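Local coordinates for protein pseudoaglycone deacetylase Dbv21 (Actinoplanes teichomyceticus, PDB 3DFI) that probably removes an acetyl group from the sugar of a glycopeptide antibiotic pseudoaglycone, as a zinc-binding member of the PIG-L de-N-acetylase family, at residues T8-I13 / L148-V153; P178-Q183 / T261-R266. All coordinates share one frame; numbering follows the deposited sequence.

Contact 1 (T8-I13 / L148-V153); sequences TRILAI and LVLTCV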
ATOM      1  N   THR A   8      10.972  14.306  -4.636  1.00 50.92           N
ATOM      2  CA  THR A   8      10.360  15.307  -5.508  1.00 49.92           C
ATOM      3  C   THR A   8       9.051  14.754  -6.099  1.00 49.56           C
ATOM      4  O   THR A   8       7.997  15.381  -5.985  1.00 48.58           O
ATOM      5  CB  THR A   8      11.337  15.753  -6.624  1.00 50.08           C
ATOM      6  OG1 THR A   8      12.520  16.304  -6.029  1.00 49.42           O
ATOM      7  CG2 THR A   8      10.698  16.808  -7.544  1.00 50.24           C
ATOM      8  N   ARG A   9       9.129  13.577  -6.721  1.00 49.21           N
ATOM      9  CA  ARG A   9       7.958  12.924  -7.314  1.00 49.22           C
ATOM     10  C   ARG A   9       7.920  11.468  -6.873  1.00 48.96           C
ATOM     11  O   ARG A   9       8.698  10.654  -7.357  1.00 47.97           O
ATOM     12  CB  ARG A   9       7.994  13.056  -8.848  1.00 49.60           C
ATOM     13  CG  ARG A   9       7.949  14.512  -9.353  1.00 49.54           C
ATOM     14  CD  ARG A   9       8.002  14.638 -10.883  1.00 49.60           C
ATOM     15  NE  ARG A   9       9.227  14.083 -11.465  1.00 50.58           N
ATOM     16  CZ  ARG A   9      10.381  14.739 -11.606  1.00 52.98           C
ATOM     17  NH1 ARG A   9      10.498  16.002 -11.204  1.00 54.62           N
ATOM     18  NH2 ARG A   9      11.429  14.132 -12.155  1.00 52.19           N
ATOM     19  N   ILE A  10       7.034  11.159  -5.921  1.00 49.21           N
ATOM     20  CA  ILE A  10       6.873   9.801  -5.410  1.00 49.64           C
ATOM     21  C   ILE A  10       5.707   9.058  -6.083  1.00 50.11           C
ATOM     22  O   ILE A  10       4.580   9.564  -6.143  1.00 49.89           O
ATOM     23  CB  ILE A  10       6.661   9.777  -3.864  1.00 49.61           C
ATOM     24  CG1 ILE A  10       7.873  10.400  -3.136  1.00 49.97           C
ATOM     25  CG2 ILE A  10       6.443   8.337  -3.372  1.00 49.56           C
ATOM     26  CD1 ILE A  10       7.601  10.709  -1.663  1.00 49.00           C
ATOM     27  N   LEU A  11       5.993   7.852  -6.580  1.00 49.70           N
ATOM     28  CA  LEU A  11       4.949   6.944  -7.027  1.00 49.78           C
ATOM     29  C   LEU A  11       4.876   5.754  -6.076  1.00 50.33           C
ATOM     30  O   LEU A  11       5.797   4.945  -6.018  1.00 50.56           O
ATOM     31  CB  LEU A  11       5.212   6.466  -8.445  1.00 49.95           C
ATOM     32  CG  LEU A  11       4.191   5.514  -9.084  1.00 50.59           C
ATOM     33  CD1 LEU A  11       2.742   6.105  -9.177  1.00 48.22           C
ATOM     34  CD2 LEU A  11       4.724   5.080 -10.464  1.00 49.09           C
ATOM     35  N   ALA A  12       3.794   5.673  -5.306  1.00 48.80           N
ATOM     36  CA  ALA A  12       3.586   4.519  -4.437  1.00 49.02           C
ATOM     37  C   ALA A  12       2.653   3.531  -5.133  1.00 48.68           C
ATOM     38  O   ALA A  12       1.624   3.936  -5.689  1.00 49.20           O
ATOM     39  CB  ALA A  12       3.018   4.958  -3.092  1.00 47.39           C
ATOM     40  N   ILE A  13       3.041   2.258  -5.143  1.00 49.07           N
ATOM     41  CA  ILE A  13       2.231   1.196  -5.758  1.00 49.46           C
ATOM     42  C   ILE A  13       1.570   0.378  -4.652  1.00 49.18           C
ATOM     43  O   ILE A  13       2.236  -0.433  -3.986  1.00 49.57           O
ATOM     44  CB  ILE A  13       3.074   0.255  -6.699  1.00 49.42           C
ATOM     45  CG1 ILE A  13       4.027   1.036  -7.630  1.00 48.24           C
ATOM     46  CG2 ILE A  13       2.155  -0.689  -7.517  1.00 48.69           C
ATOM     47  CD1 ILE A  13       3.312   1.848  -8.731  1.00 49.10           C
ATOM     48  N   LEU A 148      11.222   8.561  -7.063  1.00 48.08           N
ATOM     49  CA  LEU A 148      11.210   7.444  -6.109  1.00 48.84           C
ATOM     50  C   LEU A 148       9.932   6.630  -6.283  1.00 48.73           C
ATOM     51  O   LEU A 148       8.835   7.190  -6.422  1.00 48.47           O
ATOM     52  CB  LEU A 148      11.295   7.959  -4.668  1.00 49.06           C
ATOM     53  CG  LEU A 148      11.174   6.980  -3.482  1.00 48.70           C
ATOM     54  CD1 LEU A 148      12.408   6.136  -3.378  1.00 48.69           C
ATOM     55  CD2 LEU A 148      10.963   7.784  -2.179  1.00 48.71           C
ATOM     56  N   VAL A 149      10.098   5.314  -6.308  1.00 48.79           N
ATOM     57  CA  VAL A 149       8.979   4.368  -6.287  1.00 49.84           C
ATOM     58  C   VAL A 149       8.936   3.600  -4.961  1.00 49.82           C
ATOM     59  O   VAL A 149       9.966   3.151  -4.492  1.00 49.45           O
ATOM     60  CB  VAL A 149       9.095   3.351  -7.463  1.00 50.20           C
ATOM     61  CG1 VAL A 149       8.123   2.176  -7.288  1.00 51.73           C
ATOM     62  CG2 VAL A 149       8.844   4.056  -8.831  1.00 50.23           C
ATOM     63  N   LEU A 150       7.739   3.451  -4.382  1.00 49.81           N
ATOM     64  CA  LEU A 150       7.531   2.643  -3.190  1.00 50.21           C
ATOM     65  C   LEU A 150       6.521   1.540  -3.455  1.00 49.96           C
ATOM     66  O   LEU A 150       5.533   1.752  -4.155  1.00 49.78           O
ATOM     67  CB  LEU A 150       7.009   3.507  -2.006  1.00 50.19           C
ATOM     68  CG  LEU A 150       7.859   4.751  -1.696  1.00 52.25           C
ATOM     69  CD1 LEU A 150       7.128   5.662  -0.719  1.00 52.45           C
ATOM     70  CD2 LEU A 150       9.197   4.342  -1.146  1.00 50.97           C
ATOM     71  N   THR A 151       6.747   0.375  -2.856  1.00 49.72           N
ATOM     72  CA  THR A 151       5.693  -0.623  -2.762  1.00 49.13           C
ATOM     73  C   THR A 151       5.892  -1.454  -1.490  1.00 49.49           C
ATOM     74  O   THR A 151       6.808  -1.201  -0.724  1.00 49.24           O
ATOM     75  CB  THR A 151       5.559  -1.499  -4.026  1.00 49.05           C
ATOM     76  OG1 THR A 151       4.319  -2.219  -3.968  1.00 50.30           O
ATOM     77  CG2 THR A 151       6.740  -2.499  -4.167  1.00 46.53           C
ATOM     78  N   CYS A 152       5.015  -2.422  -1.259  1.00 49.72           N
ATOM     79  CA  CYS A 152       5.029  -3.192  -0.018  1.00 49.53           C
ATOM     80  C   CYS A 152       6.139  -4.221  -0.012  1.00 49.51           C
ATOM     81  O   CYS A 152       6.496  -4.753  -1.044  1.00 50.52           O
ATOM     82  CB  CYS A 152       3.677  -3.897   0.157  1.00 49.77           C
ATOM     83  SG  CYS A 152       3.275  -5.061  -1.225  1.00 51.95           S
ATOM     84  N   VAL A 153       6.654  -4.553   1.162  1.00 49.41           N
ATOM     85  CA  VAL A 153       7.604  -5.668   1.262  1.00 49.04           C
ATOM     86  C   VAL A 153       6.893  -7.026   1.235  1.00 48.51           C
ATOM     87  O   VAL A 153       7.533  -8.051   1.031  1.00 48.07           O
ATOM     88  CB  VAL A 153       8.549  -5.518   2.501  1.00 48.66           C
ATOM     89  CG1 VAL A 153       7.900  -6.022   3.765  1.00 48.61           C
ATOM     90  CG2 VAL A 153       9.894  -6.246   2.270  1.00 48.40           C
TER
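Thr151 OG1 donates to Ile13 O over 2.7 Å, a side-chain hydroxyl taking up the carbonyl at the C-terminal end of this parallel strand pair. Its OG1 stands anti to the backbone N (chi1 -166°), which carries the hydroxyl across to strand 9-13. Upstream, Leu148 O accepts the N-H of Leu11, and Leu150 O takes Ile13 N at 2.7 Å. Leu11 O receives Leu150 N at 2.9 Å, and the same oxygen lies 3.2 Å from Val149 CA in a CA-H...O contact. The bond from Leu148 N to Arg9 O is longer.

On one face of the sheet Ile10 CG2 meets Leu150 CD1 at 3.8 Å, while Ile10 and Leu148 run side by side. On the other face, Ile13 CG1 lies near Val149 CG1, and both side chains touch Thr168 of helix 159-174. These are the central strands of the Rossmann-like alpha/beta fold of this family. The N-H groups of Leu11, Ile13 and Leu150 thus find carbonyl partners within the pair, while strands 37-42 and 179-182 take bonds on the outer sides. The Thr151 hydroxyl bond extends the pairing past the last backbone bond, and the next residue, Cys152, lies beside His161 of the zinc site.

Contact 2 (P178-Q183 / T261-R266); sequences PLRLWQ and TWPVIR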
ATOM      1  N   PRO A 178      14.921   4.566  -8.509  1.00 51.47           N
ATOM      2  CA  PRO A 178      15.140   4.105  -7.139  1.00 51.22           C
ATOM      3  C   PRO A 178      13.859   3.625  -6.431  1.00 51.28           C
ATOM      4  O   PRO A 178      12.784   4.185  -6.630  1.00 51.41           O
ATOM      5  CB  PRO A 178      15.747   5.331  -6.446  1.00 51.68           C
ATOM      6  CG  PRO A 178      16.430   6.109  -7.577  1.00 51.38           C
ATOM      7  CD  PRO A 178      15.474   5.920  -8.740  1.00 50.95           C
ATOM      8  N   LEU A 179      13.993   2.584  -5.613  1.00 51.12           N
ATOM      9  CA  LEU A 179      12.851   1.879  -5.026  1.00 51.73           C
ATOM     10  C   LEU A 179      13.120   1.525  -3.555  1.00 51.77           C
ATOM     11  O   LEU A 179      14.257   1.236  -3.194  1.00 51.21           O
ATOM     12  CB  LEU A 179      12.555   0.605  -5.846  1.00 52.01           C
ATOM     13  CG  LEU A 179      11.526  -0.400  -5.292  1.00 52.98           C
ATOM     14  CD1 LEU A 179      10.841  -1.151  -6.385  1.00 52.72           C
ATOM     15  CD2 LEU A 179      12.218  -1.382  -4.338  1.00 53.14           C
ATOM     16  N   ARG A 180      12.063   1.582  -2.738  1.00 51.14           N
ATOM     17  CA  ARG A 180      12.037   1.125  -1.338  1.00 51.71           C
ATOM     18  C   ARG A 180      10.786   0.255  -1.083  1.00 50.45           C
ATOM     19  O   ARG A 180       9.727   0.428  -1.700  1.00 50.31           O
ATOM     20  CB  ARG A 180      12.057   2.320  -0.378  1.00 51.06           C
ATOM     21  CG  ARG A 180      13.347   3.167  -0.511  1.00 53.97           C
ATOM     22  CD  ARG A 180      13.483   4.180   0.619  1.00 54.92           C
ATOM     23  NE  ARG A 180      13.848   3.540   1.886  1.00 60.45           N
ATOM     24  CZ  ARG A 180      15.091   3.431   2.355  1.00 61.55           C
ATOM     25  NH1 ARG A 180      15.304   2.823   3.514  1.00 62.89           N
ATOM     26  NH2 ARG A 180      16.123   3.931   1.681  1.00 63.44           N
ATOM     27  N   LEU A 181      10.933  -0.705  -0.193  1.00 49.93           N
ATOM     28  CA  LEU A 181       9.855  -1.587   0.152  1.00 48.47           C
ATOM     29  C   LEU A 181       9.451  -1.215   1.561  1.00 48.37           C
ATOM     30  O   LEU A 181      10.303  -1.123   2.455  1.00 48.00           O
ATOM     31  CB  LEU A 181      10.311  -3.050   0.063  1.00 48.27           C
ATOM     32  CG  LEU A 181      10.744  -3.550  -1.334  1.00 48.49           C
ATOM     33  CD1 LEU A 181      11.042  -5.020  -1.323  1.00 48.06           C
ATOM     34  CD2 LEU A 181       9.688  -3.230  -2.410  1.00 49.21           C
ATOM     35  N   TRP A 182       8.148  -0.999   1.760  1.00 48.16           N
ATOM     36  CA  TRP A 182       7.623  -0.642   3.075  1.00 47.22           C
ATOM     37  C   TRP A 182       7.173  -1.828   3.940  1.00 47.19           C
ATOM     38  O   TRP A 182       6.875  -2.902   3.434  1.00 47.13           O
ATOM     39  CB  TRP A 182       6.500   0.390   2.960  1.00 47.18           C
ATOM     40  CG  TRP A 182       5.148  -0.114   2.398  1.00 47.99           C
ATOM     41  CD1 TRP A 182       4.339  -1.107   2.916  1.00 48.78           C
ATOM     42  CD2 TRP A 182       4.454   0.395   1.236  1.00 48.97           C
ATOM     43  NE1 TRP A 182       3.188  -1.236   2.144  1.00 48.74           N
ATOM     44  CE2 TRP A 182       3.235  -0.331   1.114  1.00 49.36           C
ATOM     45  CE3 TRP A 182       4.749   1.392   0.281  1.00 48.78           C
ATOM     46  CZ2 TRP A 182       2.312  -0.093   0.068  1.00 49.34           C
ATOM     47  CZ3 TRP A 182       3.824   1.645  -0.735  1.00 47.99           C
ATOM     48  CH2 TRP A 182       2.629   0.888  -0.846  1.00 48.59           C
ATOM     49  N   GLN A 183       7.114  -1.599   5.248  1.00 46.78           N
ATOM     50  CA  GLN A 183       6.641  -2.585   6.209  1.00 46.78           C
ATOM     51  C   GLN A 183       5.112  -2.505   6.214  1.00 46.99           C
ATOM     52  O   GLN A 183       4.555  -1.476   6.656  1.00 47.20           O
ATOM     53  CB  GLN A 183       7.182  -2.207   7.587  1.00 47.26           C
ATOM     54  CG  GLN A 183       6.966  -3.216   8.724  1.00 46.59           C
ATOM     55  CD  GLN A 183       7.412  -2.668  10.062  1.00 47.23           C
ATOM     56  OE1 GLN A 183       6.930  -1.580  10.442  1.00 50.16           O
ATOM     57  NE2 GLN A 183       8.238  -3.320  10.742  1.00 47.20           N
ATOM     58  N   THR A 261      11.016   1.356   6.066  1.00 47.95           N
ATOM     59  CA  THR A 261      11.175   0.868   4.689  1.00 47.86           C
ATOM     60  C   THR A 261      12.558   0.269   4.533  1.00 47.90           C
ATOM     61  O   THR A 261      13.427   0.539   5.363  1.00 46.96           O
ATOM     62  CB  THR A 261      10.983   1.974   3.625  1.00 48.20           C
ATOM     63  OG1 THR A 261      12.040   2.937   3.716  1.00 48.50           O
ATOM     64  CG2 THR A 261       9.625   2.666   3.759  1.00 48.92           C
ATOM     65  N   TRP A 262      12.763  -0.526   3.465  1.00 47.89           N
ATOM     66  CA  TRP A 262      14.078  -1.096   3.161  1.00 47.32           C
ATOM     67  C   TRP A 262      14.465  -0.838   1.706  1.00 46.93           C
ATOM     68  O   TRP A 262      13.598  -0.906   0.812  1.00 47.61           O
ATOM     69  CB  TRP A 262      14.112  -2.619   3.341  1.00 47.45           C
ATOM     70  CG  TRP A 262      13.816  -3.199   4.664  1.00 46.97           C
ATOM     71  CD1 TRP A 262      14.720  -3.683   5.575  1.00 46.16           C
ATOM     72  CD2 TRP A 262      12.508  -3.430   5.231  1.00 47.00           C
ATOM     73  NE1 TRP A 262      14.057  -4.181   6.663  1.00 47.52           N
ATOM     74  CE2 TRP A 262      12.703  -4.050   6.475  1.00 47.50           C
ATOM     75  CE3 TRP A 262      11.199  -3.187   4.788  1.00 48.15           C
ATOM     76  CZ2 TRP A 262      11.635  -4.408   7.312  1.00 49.77           C
ATOM     77  CZ3 TRP A 262      10.139  -3.544   5.609  1.00 48.44           C
ATOM     78  CH2 TRP A 262      10.365  -4.144   6.868  1.00 46.19           C
ATOM     79  N   PRO A 263      15.769  -0.595   1.451  1.00 46.89           N
ATOM     80  CA  PRO A 263      16.218  -0.619   0.063  1.00 47.05           C
ATOM     81  C   PRO A 263      16.456  -2.075  -0.354  1.00 47.30           C
ATOM     82  O   PRO A 263      16.474  -2.967   0.495  1.00 47.58           O
ATOM     83  CB  PRO A 263      17.551   0.145   0.105  1.00 46.68           C
ATOM     84  CG  PRO A 263      18.088  -0.106   1.467  1.00 47.49           C
ATOM     85  CD  PRO A 263      16.891  -0.335   2.386  1.00 45.77           C
ATOM     86  N   VAL A 264      16.651  -2.310  -1.645  1.00 47.63           N
ATOM     87  CA  VAL A 264      16.792  -3.677  -2.131  1.00 48.23           C
ATOM     88  C   VAL A 264      18.133  -3.809  -2.816  1.00 48.29           C
ATOM     89  O   VAL A 264      18.515  -2.963  -3.622  1.00 47.85           O
ATOM     90  CB  VAL A 264      15.642  -4.057  -3.099  1.00 48.54           C
ATOM     91  CG1 VAL A 264      15.785  -5.486  -3.589  1.00 50.19           C
ATOM     92  CG2 VAL A 264      14.302  -3.896  -2.388  1.00 47.13           C
ATOM     93  N   ILE A 265      18.852  -4.865  -2.466  1.00 48.37           N
ATOM     94  CA  ILE A 265      20.127  -5.111  -3.045  1.00 49.06           C
ATOM     95  C   ILE A 265      20.023  -6.362  -3.934  1.00 48.58           C
ATOM     96  O   ILE A 265      19.509  -7.405  -3.519  1.00 48.61           O
ATOM     97  CB  ILE A 265      21.274  -5.166  -1.947  1.00 49.81           C
ATOM     98  CG1 ILE A 265      20.968  -6.122  -0.813  1.00 51.18           C
ATOM     99  CG2 ILE A 265      21.393  -3.832  -1.215  1.00 50.27           C
ATOM    100  CD1 ILE A 265      21.905  -5.864   0.428  1.00 50.26           C
ATOM    101  N   ARG A 266      20.491  -6.241  -5.172  1.00 47.56           N
ATOM    102  CA  ARG A 266      20.526  -7.371  -6.074  1.00 46.77           C
ATOM    103  C   ARG A 266      21.927  -8.004  -6.081  1.00 45.77           C
ATOM    104  O   ARG A 266      22.823  -7.547  -6.796  1.00 45.87           O
ATOM    105  CB  ARG A 266      20.093  -6.906  -7.466  1.00 46.90           C
ATOM    106  CG  ARG A 266      19.928  -7.977  -8.491  1.00 48.51           C
ATOM    107  CD  ARG A 266      20.022  -7.303  -9.840  1.00 53.02           C
ATOM    108  NE  ARG A 266      19.009  -7.746 -10.769  1.00 54.85           N
ATOM    109  CZ  ARG A 266      19.028  -7.519 -12.084  1.00 54.80           C
ATOM    110  NH1 ARG A 266      18.042  -7.991 -12.806  1.00 52.94           N
ATOM    111  NH2 ARG A 266      20.026  -6.856 -12.675  1.00 53.51           N
TER
HETATM  112  O   HOH W   1      16.543  -0.144  -3.528  1.00 44.15           O
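Arg180 leaves its strand with CG anti to the carbonyl carbon (chi1 -62°) and bends at chi3 (73°), bringing its guanidinium alongside Pro263 with its edge toward Thr261, which holds OG1 between its backbone N and carbonyl carbon (chi1 67°) to meet it. The side chains of Arg180 and Thr261 cross at about a right angle. Arg180 NE donates to Thr261 OG1 at 2.6 Å, with the oxygen close to the guanidinium plane; NH1 adds weak bonds to OG1 and to Thr261 O. One guanidinium face lies over Pro263 N, and NH1 comes 3.7 Å from Pro263 CD. On the same face of the sheet, Thr261 CG2 packs against Trp182 CB.

Between these residues the antiparallel backbones pair through Leu181 and Trp262, Leu181 N reaching Trp262 O at 2.9 Å and Trp262 N reaching Leu181 O at 2.7 Å. On the face that carries Leu181 and Trp262, the indole presents its edge to Leu181 O, 3.2 Å from Trp262 CE3, and the CB of Gln183 sits 3.8 Å from Trp262 CH2. Val264 CG2 touches Leu181 CD1 at 3.6 Å and also reaches Leu179 CD2. Farther along, a water donates to Leu179 O and accepts from Val264 N, bridging strands that have drawn apart.

The contact joins the last parallel strand, 179-182, to the antiparallel strand 258-266, next to the outermost strand 201-210, where Arg180 also touches Glu207. As the strands splay, the arginine-threonine bond and the water add to the two backbone bonds.

Both contacts belong to one mixed sheet and meet where strands 148-152 and 179-182 run as neighbours: Thr151 O with Trp182 N, and Val153 N with Trp182 O, probably hydrogen-bond. Contact 1 is the buried centre, parallel and held mainly by regular backbone hydrogen bonds, with apolar side chains on both faces. Contact 2 is partly buried and antiparallel, and leans more on a charged side chain, an indole edge and a water. Trp182 ties them together, its CH2 against Ile13 O and its NE1 against Cys152 CB, at the end of the sheet that faces the zinc site. Helix 159-174 covers Val149 and Thr151 of contact 1 and Leu179 and Val264 of contact 2.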